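Local coordinates for uncharacterized protein (Nostoc punctiforme, PDB 2QDR) that is of unknown function but adopts the double-stranded beta-helix fold of the cupin clan and is a putative dioxygenase, at residues A[25-35]-A[211-219]. Sequence-based numbering, arbitrary orientation.
Sequences EDWGGDGRGRM and RKDINGGGV
The beta-hairpin joining strands 205-212 and 218-224 of a double-stranded beta-helix, cupin-type fold turns through a type I beta turn, D213 to G216, whose N215 reaches into the irregular N-terminal loop 25-35. N215 CG lies anti to its carbonyl carbon (chi1 -65°), which carries the amide in among D30, R32 and G33. N215 ND2 gives D30 OD1 a weak, bent hydrogen bond of 2.8 Å (128° at the hydrogen), the carboxylate and amide planes 39° apart. The same N215 ND2 approaches the CB of R32 to 3.5 Å. Further out, the R32 chain, bent at chi3, brings its guanidinium against I214, whose CG2 lies over one face, 3.6 Å from R32 NE. The backbone of G33 passes over the D213 carboxylate, G33 CA standing 3.9 Å from D213 CG. On its own hairpin, D213 OD1 makes a salt bridge with R211 NH1 (3.2 Å), the hydrogen bond in it weak, while R211 NH2 pairs with E114 and NE bonds to the hydroxyl of Y134. Selenomethionine M35 closes the strand end of the contact, also touching R284 of strand 279-285; M35 CE lies 3.6 Å from G218 O and 4.1 Å from V219 CG2.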
ATOM      1  N   GLU A  25     -25.499   5.030 -28.260  1.00 66.60           N
ATOM      2  CA  GLU A  25     -25.400   6.141 -27.304  1.00 65.80           C
ATOM      3  C   GLU A  25     -24.797   7.438 -27.899  1.00 65.23           C
ATOM      4  O   GLU A  25     -23.812   7.388 -28.619  1.00 65.74           O
ATOM      5  CB  GLU A  25     -24.653   5.575 -26.083  1.00 66.95           C
ATOM      6  CG  GLU A  25     -25.548   4.475 -25.394  1.00 69.71           C
ATOM      7  CD  GLU A  25     -24.826   3.306 -24.724  1.00 68.83           C
ATOM      8  OE1 GLU A  25     -23.649   3.018 -25.046  1.00 70.91           O
ATOM      9  OE2 GLU A  25     -25.505   2.596 -23.947  1.00 68.01           O
ATOM     10  N   ASP A  26     -25.463   8.563 -27.609  1.00 64.63           N
ATOM     11  CA  ASP A  26     -25.170   9.950 -28.041  1.00 64.14           C
ATOM     12  C   ASP A  26     -23.688  10.290 -28.285  1.00 62.76           C
ATOM     13  O   ASP A  26     -23.309  10.800 -29.341  1.00 61.98           O
ATOM     14  CB  ASP A  26     -25.734  10.892 -26.949  1.00 64.60           C
ATOM     15  CG  ASP A  26     -26.205  12.214 -27.472  1.00 69.00           C
ATOM     16  OD1 ASP A  26     -25.990  12.539 -28.653  1.00 74.93           O
ATOM     17  OD2 ASP A  26     -26.850  12.928 -26.671  1.00 76.33           O
ATOM     18  N   TRP A  27     -22.871   9.977 -27.282  1.00 61.59           N
ATOM     19  CA  TRP A  27     -21.414  10.225 -27.287  1.00 60.30           C
ATOM     20  C   TRP A  27     -20.562   9.261 -28.121  1.00 60.29           C
ATOM     21  O   TRP A  27     -19.396   9.536 -28.308  1.00 61.04           O
ATOM     22  CB  TRP A  27     -20.871  10.234 -25.842  1.00 60.57           C
ATOM     23  CG  TRP A  27     -21.104   8.960 -25.061  1.00 60.37           C
ATOM     24  CD1 TRP A  27     -22.158   8.684 -24.236  1.00 59.43           C
ATOM     25  CD2 TRP A  27     -20.275   7.795 -25.049  1.00 61.02           C
ATOM     26  NE1 TRP A  27     -22.031   7.431 -23.707  1.00 59.88           N
ATOM     27  CE2 TRP A  27     -20.888   6.858 -24.187  1.00 59.87           C
ATOM     28  CE3 TRP A  27     -19.067   7.456 -25.671  1.00 59.16           C
ATOM     29  CZ2 TRP A  27     -20.339   5.595 -23.933  1.00 59.74           C
ATOM     30  CZ3 TRP A  27     -18.520   6.199 -25.422  1.00 60.61           C
ATOM     31  CH2 TRP A  27     -19.158   5.284 -24.555  1.00 60.42           C
ATOM     32  N   GLY A  28     -21.131   8.166 -28.625  1.00 60.39           N
ATOM     33  CA  GLY A  28     -20.401   7.167 -29.421  1.00 60.49           C
ATOM     34  C   GLY A  28     -20.327   5.759 -28.828  1.00 61.42           C
ATOM     35  O   GLY A  28     -19.450   4.987 -29.210  1.00 62.08           O
ATOM     36  N   GLY A  29     -21.233   5.405 -27.913  1.00 62.23           N
ATOM     37  CA  GLY A  29     -21.256   4.071 -27.321  1.00 63.20           C
ATOM     38  C   GLY A  29     -21.939   3.091 -28.264  1.00 64.10           C
ATOM     39  O   GLY A  29     -22.532   3.491 -29.280  1.00 64.33           O
ATOM     40  N   ASP A  30     -21.878   1.808 -27.912  1.00 64.44           N
ATOM     41  CA  ASP A  30     -22.474   0.718 -28.729  1.00 64.63           C
ATOM     42  C   ASP A  30     -23.910   0.271 -28.326  1.00 64.60           C
ATOM     43  O   ASP A  30     -24.419  -0.712 -28.859  1.00 64.43           O
ATOM     44  CB  ASP A  30     -21.490  -0.489 -28.815  1.00 64.90           C
ATOM     45  CG  ASP A  30     -21.022  -1.021 -27.446  1.00 65.00           C
ATOM     46  OD1 ASP A  30     -21.609  -0.686 -26.386  1.00 57.74           O
ATOM     47  OD2 ASP A  30     -20.034  -1.792 -27.452  1.00 64.33           O
ATOM     48  N   GLY A  31     -24.556   0.989 -27.403  1.00 65.33           N
ATOM     49  CA  GLY A  31     -25.923   0.660 -26.966  1.00 65.54           C
ATOM     50  C   GLY A  31     -26.148  -0.586 -26.118  1.00 66.34           C
ATOM     51  O   GLY A  31     -27.300  -0.925 -25.822  1.00 66.75           O
ATOM     52  N   ARG A  32     -25.065  -1.261 -25.719  1.00 66.86           N
ATOM     53  CA  ARG A  32     -25.127  -2.467 -24.886  1.00 67.47           C
ATOM     54  C   ARG A  32     -25.583  -2.112 -23.468  1.00 67.04           C
ATOM     55  O   ARG A  32     -26.127  -2.968 -22.759  1.00 67.28           O
ATOM     56  CB  ARG A  32     -23.760  -3.158 -24.815  1.00 68.03           C
ATOM     57  CG  ARG A  32     -23.178  -3.602 -26.158  1.00 69.69           C
ATOM     58  CD  ARG A  32     -21.723  -4.017 -26.035  1.00 69.95           C
ATOM     59  NE  ARG A  32     -21.492  -5.230 -25.259  1.00 74.22           N
ATOM     60  CZ  ARG A  32     -20.287  -5.742 -24.981  1.00 76.04           C
ATOM     61  NH1 ARG A  32     -19.161  -5.141 -25.381  1.00 78.06           N
ATOM     62  NH2 ARG A  32     -20.200  -6.865 -24.275  1.00 75.32           N
ATOM     63  N   GLY A  33     -25.325  -0.864 -23.055  1.00 66.65           N
ATOM     64  CA  GLY A  33     -25.740  -0.344 -21.757  1.00 66.87           C
ATOM     65  C   GLY A  33     -27.247  -0.399 -21.564  1.00 66.72           C
ATOM     66  O   GLY A  33     -27.693  -0.525 -20.429  1.00 66.68           O
ATOM     67  N   ARG A  34     -28.017  -0.264 -22.659  1.00 66.67           N
ATOM     68  CA  ARG A  34     -29.486  -0.361 -22.652  1.00 66.91           C
ATOM     69  C   ARG A  34     -30.188   0.649 -21.723  1.00 65.22           C
ATOM     70  O   ARG A  34     -31.293   0.397 -21.251  1.00 65.97           O
ATOM     71  CB  ARG A  34     -29.853  -1.816 -22.251  1.00 68.19           C
ATOM     72  CG  ARG A  34     -29.325  -2.982 -23.159  1.00 68.95           C
ATOM     73  CD  ARG A  34     -30.332  -3.423 -24.205  1.00 74.41           C
ATOM     74  NE  ARG A  34     -31.537  -3.941 -23.538  1.00 79.33           N
ATOM     75  CZ  ARG A  34     -32.665  -4.339 -24.135  1.00 79.55           C
ATOM     76  NH1 ARG A  34     -32.806  -4.323 -25.466  1.00 80.04           N
ATOM     77  NH2 ARG A  34     -33.678  -4.772 -23.376  1.00 77.46           N
HETATM   78  N   MSE A  35     -29.558   1.798 -21.500  1.00 63.81           N
HETATM   79  CA  MSE A  35     -30.063   2.830 -20.592  1.00 62.29           C
HETATM   80  C   MSE A  35     -30.932   3.831 -21.359  1.00 61.74           C
HETATM   81  O   MSE A  35     -31.955   4.290 -20.850  1.00 62.02           O
HETATM   82  CB  MSE A  35     -28.860   3.527 -19.943  1.00 62.05           C
HETATM   83  CG  MSE A  35     -29.016   3.751 -18.484  1.00 62.35           C
HETATM   84 SE   MSE A  35     -27.456   4.586 -17.672  0.75 61.63          SE
HETATM   85  CE  MSE A  35     -27.344   3.562 -16.195  1.00 64.37           C
ATOM     86  N   ARG A 211     -25.156  -0.545  -9.559  1.00 59.70           N
ATOM     87  CA  ARG A 211     -25.151  -1.382 -10.760  1.00 59.97           C
ATOM     88  C   ARG A 211     -24.126  -0.851 -11.765  1.00 60.31           C
ATOM     89  O   ARG A 211     -23.971   0.355 -11.903  1.00 60.25           O
ATOM     90  CB  ARG A 211     -26.536  -1.431 -11.402  1.00 58.04           C
ATOM     91  CG  ARG A 211     -26.652  -2.370 -12.635  1.00 60.33           C
ATOM     92  CD  ARG A 211     -28.061  -2.343 -13.221  1.00 60.99           C
ATOM     93  NE  ARG A 211     -28.360  -1.002 -13.727  1.00 58.78           N
ATOM     94  CZ  ARG A 211     -28.142  -0.565 -14.964  1.00 61.16           C
ATOM     95  NH1 ARG A 211     -27.645  -1.347 -15.922  1.00 66.11           N
ATOM     96  NH2 ARG A 211     -28.451   0.691 -15.258  1.00 63.13           N
ATOM     97  N   LYS A 212     -23.474  -1.762 -12.486  1.00 62.11           N
ATOM     98  CA  LYS A 212     -22.463  -1.420 -13.482  1.00 63.97           C
ATOM     99  C   LYS A 212     -22.761  -2.129 -14.818  1.00 63.44           C
ATOM    100  O   LYS A 212     -22.972  -3.334 -14.830  1.00 64.20           O
ATOM    101  CB  LYS A 212     -21.079  -1.787 -12.923  1.00 63.86           C
ATOM    102  CG  LYS A 212     -19.883  -1.255 -13.720  1.00 65.83           C
ATOM    103  CD  LYS A 212     -18.511  -1.546 -13.064  1.00 65.50           C
ATOM    104  CE  LYS A 212     -18.295  -0.839 -11.709  1.00 70.57           C
ATOM    105  NZ  LYS A 212     -16.955  -1.133 -11.101  1.00 68.44           N
ATOM    106  N   ASP A 213     -22.806  -1.374 -15.925  1.00 64.37           N
ATOM    107  CA  ASP A 213     -23.063  -1.909 -17.284  1.00 64.92           C
ATOM    108  C   ASP A 213     -21.939  -2.780 -17.739  1.00 64.35           C
ATOM    109  O   ASP A 213     -20.862  -2.779 -17.140  1.00 64.52           O
ATOM    110  CB  ASP A 213     -23.103  -0.807 -18.361  1.00 65.01           C
ATOM    111  CG  ASP A 213     -24.248   0.149 -18.218  1.00 72.36           C
ATOM    112  OD1 ASP A 213     -25.338  -0.257 -17.770  1.00 78.80           O
ATOM    113  OD2 ASP A 213     -24.069   1.311 -18.641  1.00 82.29           O
ATOM    114  N   ILE A 214     -22.172  -3.496 -18.833  1.00 64.58           N
ATOM    115  CA  ILE A 214     -21.134  -4.304 -19.445  1.00 65.09           C
ATOM    116  C   ILE A 214     -20.106  -3.309 -20.080  1.00 65.53           C
ATOM    117  O   ILE A 214     -18.927  -3.646 -20.233  1.00 66.02           O
ATOM    118  CB  ILE A 214     -21.716  -5.336 -20.444  1.00 64.69           C
ATOM    119  CG1 ILE A 214     -20.698  -6.469 -20.710  1.00 66.55           C
ATOM    120  CG2 ILE A 214     -22.213  -4.630 -21.733  1.00 64.58           C
ATOM    121  CD1 ILE A 214     -21.296  -7.733 -21.360  1.00 65.80           C
ATOM    122  N   ASN A 215     -20.571  -2.098 -20.435  1.00 65.73           N
ATOM    123  CA  ASN A 215     -19.743  -1.003 -20.968  1.00 65.91           C
ATOM    124  C   ASN A 215     -19.075  -0.107 -19.902  1.00 65.92           C
ATOM    125  O   ASN A 215     -18.354   0.832 -20.261  1.00 66.54           O
ATOM    126  CB  ASN A 215     -20.589  -0.090 -21.872  1.00 66.36           C
ATOM    127  CG  ASN A 215     -21.083  -0.783 -23.136  1.00 70.90           C
ATOM    128  OD1 ASN A 215     -20.485  -1.751 -23.619  1.00 75.25           O
ATOM    129  ND2 ASN A 215     -22.158  -0.240 -23.712  1.00 78.82           N
ATOM    130  N   GLY A 216     -19.305  -0.366 -18.611  1.00 65.63           N
ATOM    131  CA  GLY A 216     -18.708   0.444 -17.535  1.00 64.50           C
ATOM    132  C   GLY A 216     -19.553   1.601 -17.013  1.00 63.93           C
ATOM    133  O   GLY A 216     -19.176   2.235 -16.013  1.00 64.53           O
ATOM    134  N   GLY A 217     -20.678   1.902 -17.676  1.00 62.80           N
ATOM    135  CA  GLY A 217     -21.602   2.942 -17.208  1.00 62.12           C
ATOM    136  C   GLY A 217     -22.353   2.366 -16.009  1.00 61.65           C
ATOM    137  O   GLY A 217     -22.216   1.186 -15.703  1.00 62.34           O
ATOM    138  N   GLY A 218     -23.139   3.168 -15.311  1.00 61.32           N
ATOM    139  CA  GLY A 218     -23.857   2.622 -14.168  1.00 61.36           C
ATOM    140  C   GLY A 218     -24.694   3.547 -13.323  1.00 60.58           C
ATOM    141  O   GLY A 218     -24.996   4.667 -13.714  1.00 61.20           O
ATOM    142  N   VAL A 219     -25.068   3.024 -12.161  1.00 59.65           N
ATOM    143  CA  VAL A 219     -25.875   3.702 -11.185  1.00 59.22           C
ATOM    144  C   VAL A 219     -25.130   3.680  -9.879  1.00 58.91           C
ATOM    145  O   VAL A 219     -24.547   2.647  -9.522  1.00 57.79           O
ATOM    146  CB  VAL A 219     -27.169   2.935 -10.921  1.00 58.93           C
ATOM    147  CG1 VAL A 219     -28.147   3.790 -10.103  1.00 61.34           C
ATOM    148  CG2 VAL A 219     -27.794   2.519 -12.220  1.00 63.06           C
TER